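Local coordinates for 16S rRNA aminocarboxypropyltransferase (PDB 5APG), which probably transfers the aminocarboxypropyl group of S-adenosylmethionine to an N1-methylpseudouridine of the small-subunit rRNA, the last step in making a hypermodified pseudouridine, at residues 71-76 with 107-112; 90-95 with 172-177; 119-124 with 148-153. All coordinates share one frame; numbering follows the deposited sequence.

Contact 1 (71-76 with 107-112); sequences CSWKRA and PYILST. With EEM ([(3S)-3-amino-4-hydroxy-4-oxo-butyl]-[[(2S,3S,4R,5R)-5-(6-aminopurin-9-yl)-3,4-dihydroxy-oxolan-2-yl]methyl]-methyl-selanium), chain D.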
loop_
_atom_site.group_PDB
_atom_site.type_symbol
_atom_site.label_atom_id
_atom_site.label_comp_id
_atom_site.label_asym_id
_atom_site.label_seq_id
_atom_site.Cartn_x
_atom_site.Cartn_y
_atom_site.Cartn_z
ATOM N N CYS A 71 10.335 -2.849 1.742
ATOM C CA CYS A 71 11.243 -3.979 1.905
ATOM C C CYS A 71 10.899 -5.018 0.854
ATOM O O CYS A 71 9.987 -4.809 0.074
ATOM C CB CYS A 71 11.132 -4.564 3.312
ATOM S SG CYS A 71 9.484 -5.207 3.715
ATOM N N SER A 72 11.615 -6.132 0.814
ATOM C CA SER A 72 11.239 -7.198 -0.105
ATOM C C SER A 72 9.986 -7.890 0.418
ATOM O O SER A 72 9.742 -7.907 1.624
ATOM C CB SER A 72 12.376 -8.207 -0.273
ATOM O OG SER A 72 12.534 -8.976 0.905
ATOM N N TRP A 73 9.186 -8.457 -0.480
ATOM C CA TRP A 73 8.001 -9.190 -0.047
ATOM C C TRP A 73 8.380 -10.452 0.720
ATOM O O TRP A 73 7.615 -10.932 1.558
ATOM C CB TRP A 73 7.106 -9.536 -1.240
ATOM C CG TRP A 73 6.122 -8.442 -1.548
ATOM C CD1 TRP A 73 6.163 -7.571 -2.596
ATOM C CD2 TRP A 73 4.966 -8.089 -0.776
ATOM N NE1 TRP A 73 5.095 -6.704 -2.532
ATOM C CE2 TRP A 73 4.349 -6.998 -1.421
ATOM C CE3 TRP A 73 4.391 -8.593 0.396
ATOM C CZ2 TRP A 73 3.184 -6.406 -0.941
ATOM C CZ3 TRP A 73 3.233 -8.000 0.877
ATOM C CH2 TRP A 73 2.642 -6.917 0.208
ATOM N N LYS A 74 9.572 -10.977 0.451
ATOM C CA LYS A 74 10.059 -12.155 1.162
ATOM C C LYS A 74 10.290 -11.856 2.642
ATOM O O LYS A 74 10.174 -12.745 3.487
ATOM C CB LYS A 74 11.346 -12.685 0.518
ATOM C CG LYS A 74 11.838 -13.994 1.127
ATOM C CD LYS A 74 12.804 -14.724 0.207
ATOM C CE LYS A 74 13.380 -15.957 0.891
ATOM N NZ LYS A 74 12.318 -16.920 1.305
ATOM N N ARG A 75 10.598 -10.600 2.955
ATOM C CA ARG A 75 10.832 -10.183 4.338
ATOM C C ARG A 75 9.647 -9.444 4.963
ATOM O O ARG A 75 9.657 -9.167 6.162
ATOM C CB ARG A 75 12.070 -9.283 4.424
ATOM C CG ARG A 75 13.393 -9.992 4.188
ATOM C CD ARG A 75 14.461 -9.421 5.109
ATOM N NE ARG A 75 14.037 -9.479 6.507
ATOM C CZ ARG A 75 14.574 -8.761 7.486
ATOM N NH1 ARG A 75 15.563 -7.914 7.228
ATOM N NH2 ARG A 75 14.119 -8.884 8.727
ATOM N N ALA A 76 8.640 -9.124 4.155
ATOM C CA ALA A 76 7.575 -8.207 4.569
ATOM C C ALA A 76 6.827 -8.649 5.826
ATOM O O ALA A 76 6.562 -7.835 6.710
ATOM C CB ALA A 76 6.591 -8.003 3.427
ATOM N N PRO A 107 -3.681 -10.716 -7.197
ATOM C CA PRO A 107 -4.306 -9.965 -6.103
ATOM C C PRO A 107 -3.377 -9.611 -4.938
ATOM O O PRO A 107 -2.456 -10.367 -4.617
ATOM C CB PRO A 107 -5.407 -10.917 -5.622
ATOM C CG PRO A 107 -4.877 -12.277 -5.934
ATOM C CD PRO A 107 -4.150 -12.113 -7.243
ATOM N N TYR A 108 -3.637 -8.445 -4.345
ATOM C CA TYR A 108 -3.138 -8.037 -3.027
ATOM C C TYR A 108 -1.670 -7.629 -2.964
ATOM O O TYR A 108 -1.324 -6.678 -2.262
ATOM C CB TYR A 108 -3.378 -9.148 -2.000
ATOM C CG TYR A 108 -3.313 -8.665 -0.567
ATOM C CD1 TYR A 108 -4.215 -7.719 -0.095
ATOM C CD2 TYR A 108 -2.352 -9.149 0.312
ATOM C CE1 TYR A 108 -4.168 -7.272 1.211
ATOM C CE2 TYR A 108 -2.295 -8.705 1.627
ATOM C CZ TYR A 108 -3.204 -7.761 2.065
ATOM O OH TYR A 108 -3.164 -7.312 3.364
ATOM N N ILE A 109 -0.804 -8.346 -3.669
ATOM C CA ILE A 109 0.631 -8.098 -3.567
ATOM C C ILE A 109 1.046 -6.949 -4.484
ATOM O O ILE A 109 1.376 -7.161 -5.649
ATOM C CB ILE A 109 1.441 -9.366 -3.911
ATOM C CG1 ILE A 109 0.976 -10.548 -3.047
ATOM C CG2 ILE A 109 2.932 -9.115 -3.748
ATOM C CD1 ILE A 109 1.070 -10.297 -1.552
ATOM N N LEU A 110 1.034 -5.729 -3.947
ATOM C CA LEU A 110 1.277 -4.538 -4.755
ATOM C C LEU A 110 2.691 -3.996 -4.591
ATOM O O LEU A 110 3.341 -4.234 -3.575
ATOM C CB LEU A 110 0.273 -3.437 -4.392
ATOM C CG LEU A 110 -1.205 -3.842 -4.368
ATOM C CD1 LEU A 110 -2.084 -2.644 -4.020
ATOM C CD2 LEU A 110 -1.623 -4.451 -5.706
ATOM N N SER A 111 3.156 -3.258 -5.595
ATOM C CA SER A 111 4.389 -2.495 -5.454
ATOM C C SER A 111 4.147 -1.355 -4.475
ATOM O O SER A 111 3.001 -0.994 -4.199
ATOM C CB SER A 111 4.862 -1.947 -6.803
ATOM O OG SER A 111 3.989 -0.933 -7.288
ATOM N N THR A 112 5.224 -0.796 -3.937
ATOM C CA THR A 112 5.100 0.303 -2.994
ATOM C C THR A 112 4.361 1.482 -3.639
ATOM O O THR A 112 3.499 2.098 -3.011
ATOM C CB THR A 112 6.480 0.746 -2.474
ATOM O OG1 THR A 112 7.077 -0.337 -1.749
ATOM C CG2 THR A 112 6.350 1.957 -1.544
HETATM C C2 EEM D . -0.948 -2.790 2.570
HETATM N N3 EEM D . 0.193 -2.331 2.153
HETATM C C4 EEM D . 0.702 -2.759 1.012
HETATM C "C1'" EEM D . 2.844 -1.468 0.686
HETATM C "C2'" EEM D . 3.531 -1.998 1.969
HETATM C "C3'" EEM D . 4.601 -2.716 1.449
HETATM C "C4'" EEM D . 5.061 -2.119 0.336
HETATM C "C5'" EEM D . 5.476 -3.046 -0.745
HETATM O O EEM D . 7.769 -1.400 -5.091
HETATM C C EEM D . 8.727 -2.120 -5.058
HETATM O OXT EEM D . 9.788 -1.760 -5.539
HETATM C CA EEM D . 8.650 -3.468 -4.376
HETATM N N EEM D . 9.861 -4.183 -4.662
HETATM C CB EEM D . 8.485 -3.182 -2.891
HETATM C CG EEM D . 8.043 -4.373 -2.066
HETATM SE SE EEM D . 7.241 -3.784 -0.353
HETATM C CE EEM D . 6.910 -5.308 0.795
HETATM O "O4'" EEM D . 3.720 -1.441 -0.230
HETATM O "O3'" EEM D . 5.618 -3.036 2.478
HETATM O "O2'" EEM D . 4.027 -0.795 2.568
HETATM N N9 EEM D . 1.825 -2.493 0.328
HETATM C C8 EEM D . 1.783 -3.242 -0.756
HETATM N N7 EEM D . 0.700 -3.984 -0.790
HETATM C C5 EEM D . -0.021 -3.704 0.310
HETATM N N1 EEM D . -1.675 -3.690 1.943
HETATM C C6 EEM D . -1.262 -4.185 0.813
HETATM N N6 EEM D . -2.008 -5.161 0.125
#
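I109 meets W73 over the indole face: the CG2 methyl of the isoleucine stands over the five-membered ring, 3.5 Å from its centroid and only 13° off the ring normal, a CH-pi contact. With CG2 anti to the backbone N of I109 (chi1 -54°, measured to CG1), the other branch runs on across the benzene part of the indole, where CD1 comes to 4.0 Å from W73 CZ3. The opposite face of the same indole is taken by the ligand, a selenium analogue of S-adenosylmethionine: its methyl carbon CE lies over the centre, 3.7 Å above the plane. The ring edge is used as well. W73 NE1 gives its hydrogen to L110 O at 3.2 Å, a bent bond (140°) in which the oxygen lies in the indole plane while the nitrogen sits above the carbonyl plane.

One residue earlier in the loop, Y108 turns its ring face to the ligand's amino group, with EEM N6 3.2 Å above the plane and toward the rim. The backbone carbonyl of Y108 accepts from that same N6 at 2.9 Å, and T112 N donates to the ligand carboxylate oxygen O. Beyond the two segments, Y108 OH bonds to P47 O and T112 OG1 to D70 OD1.

The methyl group, which the enzyme does not transfer, is thus held against an aromatic face, and the pi cloud of W73 would probably also favour the positive charge of the onium centre beside it, while the adenine is read by backbone atoms.

Contact 2 (90-95 with 172-177); sequences RRRLPL and NGLEQL. With EEM ([(3S)-3-amino-4-hydroxy-4-oxo-butyl]-[[(2S,3S,4R,5R)-5-(6-aminopurin-9-yl)-3,4-dihydroxy-oxolan-2-yl]methyl]-methyl-selanium), chain D.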
loop_
_atom_site.group_PDB
_atom_site.type_symbol
_atom_site.label_atom_id
_atom_site.label_comp_id
_atom_site.label_asym_id
_atom_site.label_seq_id
_atom_site.Cartn_x
_atom_site.Cartn_y
_atom_site.Cartn_z
ATOM N N ARG A 90 -2.543 0.995 12.005
ATOM C CA ARG A 90 -2.137 -0.006 11.024
ATOM C C ARG A 90 -3.311 -0.438 10.158
ATOM O O ARG A 90 -4.337 -0.883 10.671
ATOM C CB ARG A 90 -1.527 -1.222 11.729
ATOM C CG ARG A 90 -0.324 -0.885 12.604
ATOM C CD ARG A 90 0.078 -2.066 13.486
ATOM N NE ARG A 90 0.642 -3.170 12.715
ATOM C CZ ARG A 90 1.127 -4.284 13.254
ATOM N NH1 ARG A 90 1.116 -4.441 14.573
ATOM N NH2 ARG A 90 1.625 -5.240 12.480
ATOM N N ARG A 91 -3.152 -0.309 8.845
ATOM C CA ARG A 91 -4.212 -0.657 7.902
ATOM C C ARG A 91 -3.670 -1.412 6.691
ATOM O O ARG A 91 -2.674 -1.002 6.092
ATOM C CB ARG A 91 -4.946 0.604 7.425
ATOM C CG ARG A 91 -5.706 1.364 8.514
ATOM C CD ARG A 91 -6.868 0.526 9.079
ATOM N NE ARG A 91 -7.667 1.275 10.049
ATOM C CZ ARG A 91 -7.447 1.286 11.362
ATOM N NH1 ARG A 91 -6.442 0.588 11.883
ATOM N NH2 ARG A 91 -8.235 2.000 12.159
ATOM N N ARG A 92 -4.322 -2.511 6.327
ATOM C CA ARG A 92 -4.019 -3.147 5.051
ATOM C C ARG A 92 -4.802 -2.413 3.980
ATOM O O ARG A 92 -5.738 -1.672 4.282
ATOM C CB ARG A 92 -4.378 -4.640 5.046
ATOM C CG ARG A 92 -5.879 -4.948 5.161
ATOM C CD ARG A 92 -6.144 -6.424 4.847
ATOM N NE ARG A 92 -7.545 -6.823 4.986
ATOM C CZ ARG A 92 -8.459 -6.722 4.025
ATOM N NH1 ARG A 92 -8.136 -6.205 2.847
ATOM N NH2 ARG A 92 -9.705 -7.125 4.247
ATOM N N LEU A 93 -4.414 -2.599 2.726
ATOM C CA LEU A 93 -5.230 -2.092 1.642
ATOM C C LEU A 93 -6.341 -3.087 1.366
ATOM O O LEU A 93 -6.149 -4.288 1.526
ATOM C CB LEU A 93 -4.400 -1.856 0.380
ATOM C CG LEU A 93 -3.448 -0.663 0.443
ATOM C CD1 LEU A 93 -2.512 -0.719 -0.739
ATOM C CD2 LEU A 93 -4.231 0.648 0.461
ATOM N N PRO A 94 -7.515 -2.587 0.964
ATOM C CA PRO A 94 -8.542 -3.485 0.439
ATOM C C PRO A 94 -8.014 -4.187 -0.801
ATOM O O PRO A 94 -7.065 -3.703 -1.430
ATOM C CB PRO A 94 -9.714 -2.548 0.109
ATOM C CG PRO A 94 -9.130 -1.195 0.055
ATOM C CD PRO A 94 -7.968 -1.188 1.001
ATOM N N LEU A 95 -8.626 -5.311 -1.149
ATOM C CA LEU A 95 -8.094 -6.193 -2.175
ATOM C C LEU A 95 -8.073 -5.545 -3.553
ATOM O O LEU A 95 -9.110 -5.118 -4.070
ATOM C CB LEU A 95 -8.906 -7.488 -2.221
ATOM C CG LEU A 95 -8.311 -8.553 -3.143
ATOM C CD1 LEU A 95 -6.987 -9.054 -2.587
ATOM C CD2 LEU A 95 -9.287 -9.689 -3.327
ATOM N N ASN A 172 -7.697 -15.862 5.924
ATOM C CA ASN A 172 -6.862 -17.003 5.560
ATOM C C ASN A 172 -6.277 -16.856 4.158
ATOM O O ASN A 172 -5.120 -17.212 3.911
ATOM C CB ASN A 172 -7.657 -18.305 5.660
ATOM C CG ASN A 172 -6.833 -19.522 5.272
ATOM O OD1 ASN A 172 -5.975 -19.971 6.033
ATOM N ND2 ASN A 172 -7.102 -20.070 4.089
ATOM N N GLY A 173 -7.082 -16.319 3.249
ATOM C CA GLY A 173 -6.668 -16.128 1.875
ATOM C C GLY A 173 -5.508 -15.156 1.768
ATOM O O GLY A 173 -4.537 -15.417 1.062
ATOM N N LEU A 174 -5.604 -14.035 2.476
ATOM C CA LEU A 174 -4.532 -13.046 2.470
ATOM C C LEU A 174 -3.255 -13.605 3.094
ATOM O O LEU A 174 -2.156 -13.363 2.591
ATOM C CB LEU A 174 -4.956 -11.780 3.210
ATOM C CG LEU A 174 -6.188 -11.045 2.682
ATOM C CD1 LEU A 174 -6.434 -9.781 3.505
ATOM C CD2 LEU A 174 -6.034 -10.707 1.198
ATOM N N GLU A 175 -3.403 -14.336 4.198
ATOM C CA GLU A 175 -2.257 -14.937 4.873
ATOM C C GLU A 175 -1.524 -15.898 3.941
ATOM O O GLU A 175 -0.296 -15.974 3.954
ATOM C CB GLU A 175 -2.696 -15.657 6.160
ATOM C CG GLU A 175 -3.233 -14.703 7.233
ATOM C CD GLU A 175 -3.773 -15.410 8.469
ATOM O OE1 GLU A 175 -3.922 -16.650 8.449
ATOM O OE2 GLU A 175 -4.059 -14.713 9.469
ATOM N N GLN A 176 -2.278 -16.608 3.110
ATOM C CA GLN A 176 -1.681 -17.570 2.193
ATOM C C GLN A 176 -0.964 -16.908 1.012
ATOM O O GLN A 176 0.105 -17.363 0.602
ATOM C CB GLN A 176 -2.740 -18.543 1.674
ATOM C CG GLN A 176 -2.240 -19.441 0.560
ATOM C CD GLN A 176 -1.139 -20.390 1.007
ATOM O OE1 GLN A 176 -0.942 -20.620 2.202
ATOM N NE2 GLN A 176 -0.413 -20.945 0.044
ATOM N N LEU A 177 -1.549 -15.847 0.459
ATOM C CA LEU A 177 -0.908 -15.128 -0.643
ATOM C C LEU A 177 0.469 -14.619 -0.241
ATOM O O LEU A 177 1.396 -14.591 -1.052
ATOM C CB LEU A 177 -1.767 -13.953 -1.117
ATOM C CG LEU A 177 -3.137 -14.277 -1.713
ATOM C CD1 LEU A 177 -3.840 -12.990 -2.129
ATOM C CD2 LEU A 177 -3.000 -15.235 -2.893
HETATM C C2 EEM D . -0.948 -2.790 2.570
HETATM N N3 EEM D . 0.193 -2.331 2.153
HETATM C C4 EEM D . 0.702 -2.759 1.012
HETATM C "C1'" EEM D . 2.844 -1.468 0.686
HETATM C "C2'" EEM D . 3.531 -1.998 1.969
HETATM C "C3'" EEM D . 4.601 -2.716 1.449
HETATM C "C4'" EEM D . 5.061 -2.119 0.336
HETATM C "C5'" EEM D . 5.476 -3.046 -0.745
HETATM O O EEM D . 7.769 -1.400 -5.091
HETATM C C EEM D . 8.727 -2.120 -5.058
HETATM O OXT EEM D . 9.788 -1.760 -5.539
HETATM C CA EEM D . 8.650 -3.468 -4.376
HETATM N N EEM D . 9.861 -4.183 -4.662
HETATM C CB EEM D . 8.485 -3.182 -2.891
HETATM C CG EEM D . 8.043 -4.373 -2.066
HETATM SE SE EEM D . 7.241 -3.784 -0.353
HETATM C CE EEM D . 6.910 -5.308 0.795
HETATM O "O4'" EEM D . 3.720 -1.441 -0.230
HETATM O "O3'" EEM D . 5.618 -3.036 2.478
HETATM O "O2'" EEM D . 4.027 -0.795 2.568
HETATM N N9 EEM D . 1.825 -2.493 0.328
HETATM C C8 EEM D . 1.783 -3.242 -0.756
HETATM N N7 EEM D . 0.700 -3.984 -0.790
HETATM C C5 EEM D . -0.021 -3.704 0.310
HETATM N N1 EEM D . -1.675 -3.690 1.943
HETATM C C6 EEM D . -1.262 -4.185 0.813
HETATM N N6 EEM D . -2.008 -5.161 0.125
#
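L174 presses its CD1 methyl against the flat end of R92, 3.5 Å above one face of the guanidinium plane and nearest to NE. The two side chains cross at about a right angle, and the methyl also touches the aliphatic CD of the arginine, at 3.6 Å. This is the tight part of the contact. R92 CG sits between its own backbone N and carbonyl carbon (chi1 66°) and the chain then runs extended, carrying the guanidinium to the helix 170-182. There NH1 donates to L93 O at 3.1 Å and forms a salt bridge with E161, which gives this buried charge its main counterion.

The purely apolar touch is looser: L95 CD1 and L174 CD2 stand 4.2 Å apart. On the far side of the helix, N172 and Q176 turn to the exposed surface, while L165 of helix 160-165 also packs on L174.

Behind R92 the backbone bends into the cofactor pocket, where L93 N donates to EEM N1 at 3.1 Å in a nearly straight bond (167°). A loop leaving the C-terminal end of a parallel strand and recognising the adenine through its main chain is in keeping with the SPOUT-like cofactor site, here backed by the C-terminal helix.

Contact 3 (119-124 with 148-153); sequences ALYIMG and KYLERY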
loop_
_atom_site.group_PDB
_atom_site.type_symbol
_atom_site.label_atom_id
_atom_site.label_comp_id
_atom_site.label_asym_id
_atom_site.label_seq_id
_atom_site.Cartn_x
_atom_site.Cartn_y
_atom_site.Cartn_z
ATOM N N ALA A 119 -3.893 3.923 -1.640
ATOM C CA ALA A 119 -4.230 4.580 -0.385
ATOM C C ALA A 119 -4.742 5.995 -0.642
ATOM O O ALA A 119 -5.762 6.408 -0.088
ATOM C CB ALA A 119 -3.024 4.609 0.550
ATOM N N LEU A 120 -4.022 6.731 -1.482
ATOM C CA LEU A 120 -4.424 8.084 -1.865
ATOM C C LEU A 120 -5.815 8.104 -2.497
ATOM O O LEU A 120 -6.670 8.916 -2.129
ATOM C CB LEU A 120 -3.408 8.687 -2.841
ATOM C CG LEU A 120 -2.035 9.058 -2.272
ATOM C CD1 LEU A 120 -1.088 9.514 -3.385
ATOM C CD2 LEU A 120 -2.172 10.133 -1.209
ATOM N N TYR A 121 -6.032 7.215 -3.459
ATOM C CA TYR A 121 -7.312 7.142 -4.158
ATOM C C TYR A 121 -8.464 6.896 -3.178
ATOM O O TYR A 121 -9.470 7.608 -3.191
ATOM C CB TYR A 121 -7.273 6.039 -5.217
ATOM C CG TYR A 121 -8.423 6.087 -6.201
ATOM C CD1 TYR A 121 -9.684 5.611 -5.858
ATOM C CD2 TYR A 121 -8.248 6.612 -7.478
ATOM C CE1 TYR A 121 -10.736 5.655 -6.757
ATOM C CE2 TYR A 121 -9.295 6.663 -8.385
ATOM C CZ TYR A 121 -10.534 6.182 -8.018
ATOM O OH TYR A 121 -11.577 6.229 -8.914
ATOM N N ILE A 122 -8.299 5.892 -2.323
ATOM C CA ILE A 122 -9.336 5.504 -1.367
ATOM C C ILE A 122 -9.670 6.652 -0.416
ATOM O O ILE A 122 -10.824 6.840 -0.030
ATOM C CB ILE A 122 -8.899 4.252 -0.570
ATOM C CG1 ILE A 122 -8.940 3.021 -1.476
ATOM C CG2 ILE A 122 -9.794 4.020 0.653
ATOM C CD1 ILE A 122 -8.007 1.916 -1.035
HETATM N N MSE A 123 -8.662 7.447 -0.072
HETATM C CA MSE A 123 -8.861 8.543 0.863
HETATM C C MSE A 123 -9.250 9.852 0.169
HETATM O O MSE A 123 -9.263 10.915 0.786
HETATM C CB MSE A 123 -7.602 8.732 1.711
HETATM C CG MSE A 123 -7.299 7.525 2.594
HETATM SE SE MSE A 123 -5.860 7.839 3.873
HETATM C CE MSE A 123 -4.400 8.140 2.629
ATOM N N GLY A 124 -9.572 9.772 -1.118
ATOM C CA GLY A 124 -10.109 10.921 -1.825
ATOM C C GLY A 124 -9.086 11.778 -2.549
ATOM O O GLY A 124 -9.427 12.834 -3.079
ATOM N N LYS A 148 -13.669 -0.647 -10.898
ATOM C CA LYS A 148 -14.931 -1.018 -10.264
ATOM C C LYS A 148 -14.780 -1.275 -8.767
ATOM O O LYS A 148 -15.687 -0.975 -7.989
ATOM C CB LYS A 148 -15.524 -2.248 -10.946
ATOM C CG LYS A 148 -16.147 -1.955 -12.299
ATOM C CD LYS A 148 -16.868 -3.175 -12.850
ATOM C CE LYS A 148 -17.626 -2.842 -14.127
ATOM N NZ LYS A 148 -18.567 -3.933 -14.510
ATOM N N TYR A 149 -13.638 -1.827 -8.365
ATOM C CA TYR A 149 -13.381 -2.092 -6.954
ATOM C C TYR A 149 -13.084 -0.787 -6.226
ATOM O O TYR A 149 -13.641 -0.516 -5.163
ATOM C CB TYR A 149 -12.214 -3.073 -6.792
ATOM C CG TYR A 149 -12.260 -4.219 -7.773
ATOM C CD1 TYR A 149 -13.415 -4.975 -7.933
ATOM C CD2 TYR A 149 -11.157 -4.528 -8.564
ATOM C CE1 TYR A 149 -13.468 -6.021 -8.839
ATOM C CE2 TYR A 149 -11.201 -5.570 -9.474
ATOM C CZ TYR A 149 -12.359 -6.310 -9.608
ATOM O OH TYR A 149 -12.407 -7.345 -10.511
ATOM N N LEU A 150 -12.203 0.017 -6.813
ATOM C CA LEU A 150 -11.805 1.295 -6.233
ATOM C C LEU A 150 -12.988 2.233 -6.013
ATOM O O LEU A 150 -13.027 2.962 -5.021
ATOM C CB LEU A 150 -10.764 1.976 -7.122
ATOM C CG LEU A 150 -9.344 1.420 -7.010
ATOM C CD1 LEU A 150 -8.460 1.975 -8.115
ATOM C CD2 LEU A 150 -8.755 1.729 -5.637
ATOM N N GLU A 151 -13.946 2.213 -6.937
ATOM C CA GLU A 151 -15.147 3.036 -6.816
ATOM C C GLU A 151 -15.919 2.680 -5.550
ATOM O O GLU A 151 -16.409 3.560 -4.842
ATOM C CB GLU A 151 -16.044 2.876 -8.050
ATOM C CG GLU A 151 -17.286 3.768 -8.053
ATOM C CD GLU A 151 -18.494 3.113 -7.395
ATOM O OE1 GLU A 151 -18.590 1.868 -7.430
ATOM O OE2 GLU A 151 -19.348 3.844 -6.845
ATOM N N ARG A 152 -16.026 1.386 -5.265
ATOM C CA ARG A 152 -16.697 0.922 -4.057
ATOM C C ARG A 152 -15.853 1.205 -2.819
ATOM O O ARG A 152 -16.362 1.675 -1.805
ATOM C CB ARG A 152 -17.005 -0.575 -4.154
ATOM C CG ARG A 152 -18.052 -0.946 -5.199
ATOM C CD ARG A 152 -19.458 -0.550 -4.762
ATOM N NE ARG A 152 -19.754 0.856 -5.021
ATOM C CZ ARG A 152 -20.454 1.637 -4.204
ATOM N NH1 ARG A 152 -20.934 1.155 -3.066
ATOM N NH2 ARG A 152 -20.673 2.905 -4.527
ATOM N N TYR A 153 -14.555 0.916 -2.907
ATOM C CA TYR A 153 -13.649 1.158 -1.782
ATOM C C TYR A 153 -13.608 2.635 -1.387
ATOM O O TYR A 153 -13.548 2.970 -0.203
ATOM C CB TYR A 153 -12.229 0.687 -2.105
ATOM C CG TYR A 153 -12.095 -0.800 -2.351
ATOM C CD1 TYR A 153 -12.984 -1.707 -1.782
ATOM C CD2 TYR A 153 -11.067 -1.295 -3.142
ATOM C CE1 TYR A 153 -12.854 -3.073 -2.007
ATOM C CE2 TYR A 153 -10.930 -2.651 -3.374
ATOM C CZ TYR A 153 -11.826 -3.535 -2.806
ATOM O OH TYR A 153 -11.677 -4.885 -3.039
#
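L150 and Y121 make the apolar heart of this helix-helix contact. The leucine lies across one face of the tyrosine ring: its CD1 stands over the centre, while its other atoms spread on the same side toward the rim, L150 CB 3.7 Å from Y121 CE1 and L150 CD2 4.0 Å from Y121 CD1. Y121 CG is anti to the backbone N (chi1 -167°), which swings the ring out from helix 112-122 toward helix 141-153. An alanine in place of Y121 is likely to open a gap beside L150 and leave that leucine without the ring it packs on.

Further van der Waals contact comes from I122, whose two branches divide the work. CG1 lies 4.1 Å from Y153 CB and more distantly meets L150 CD2, whereas CG2 rests 4.0 Å from Y153 O. The backbones are nearest here too, with the CA atoms of I122 and Y153 6.1 Å apart.

Polar bonds lie within segments or lead elsewhere. In one of its two conformers R152 pairs with E151, so this salt bridge is not certain. The ring of Y153 leads away from the contact, and its OH is bonded to L95 O.

Backbone bonds end helix 112-122. G124 takes a positive phi (93°) and its N bonds to Y121 O, completed by F125 N to L120 O: a Schellman motif with G124 as C-prime residue, closing the helix just where it packs on helix 141-153.

In the fold
All three contacts are buried, yet their chemistry changes with distance from the cofactor. Contact 1 mixes aromatic faces with backbone polar bonds because it forms pocket wall; contact 2, which shares the ligand and is joined to it directly, Y108 packing on R92, L95 and L174, sets a leucine methyl on a buried, salt-bridged guanidinium. Contact 3 joins helices by apolar side chains and stands apart from contact 1, their nearest atoms about 7 Å away on opposite sides of the chain's centre. Segment 90-95 links the two regions, P94 packing on I122 and Y153. Helix 112-122 likewise serves both, starting at the ligand in contact 1 and ending in contact 3.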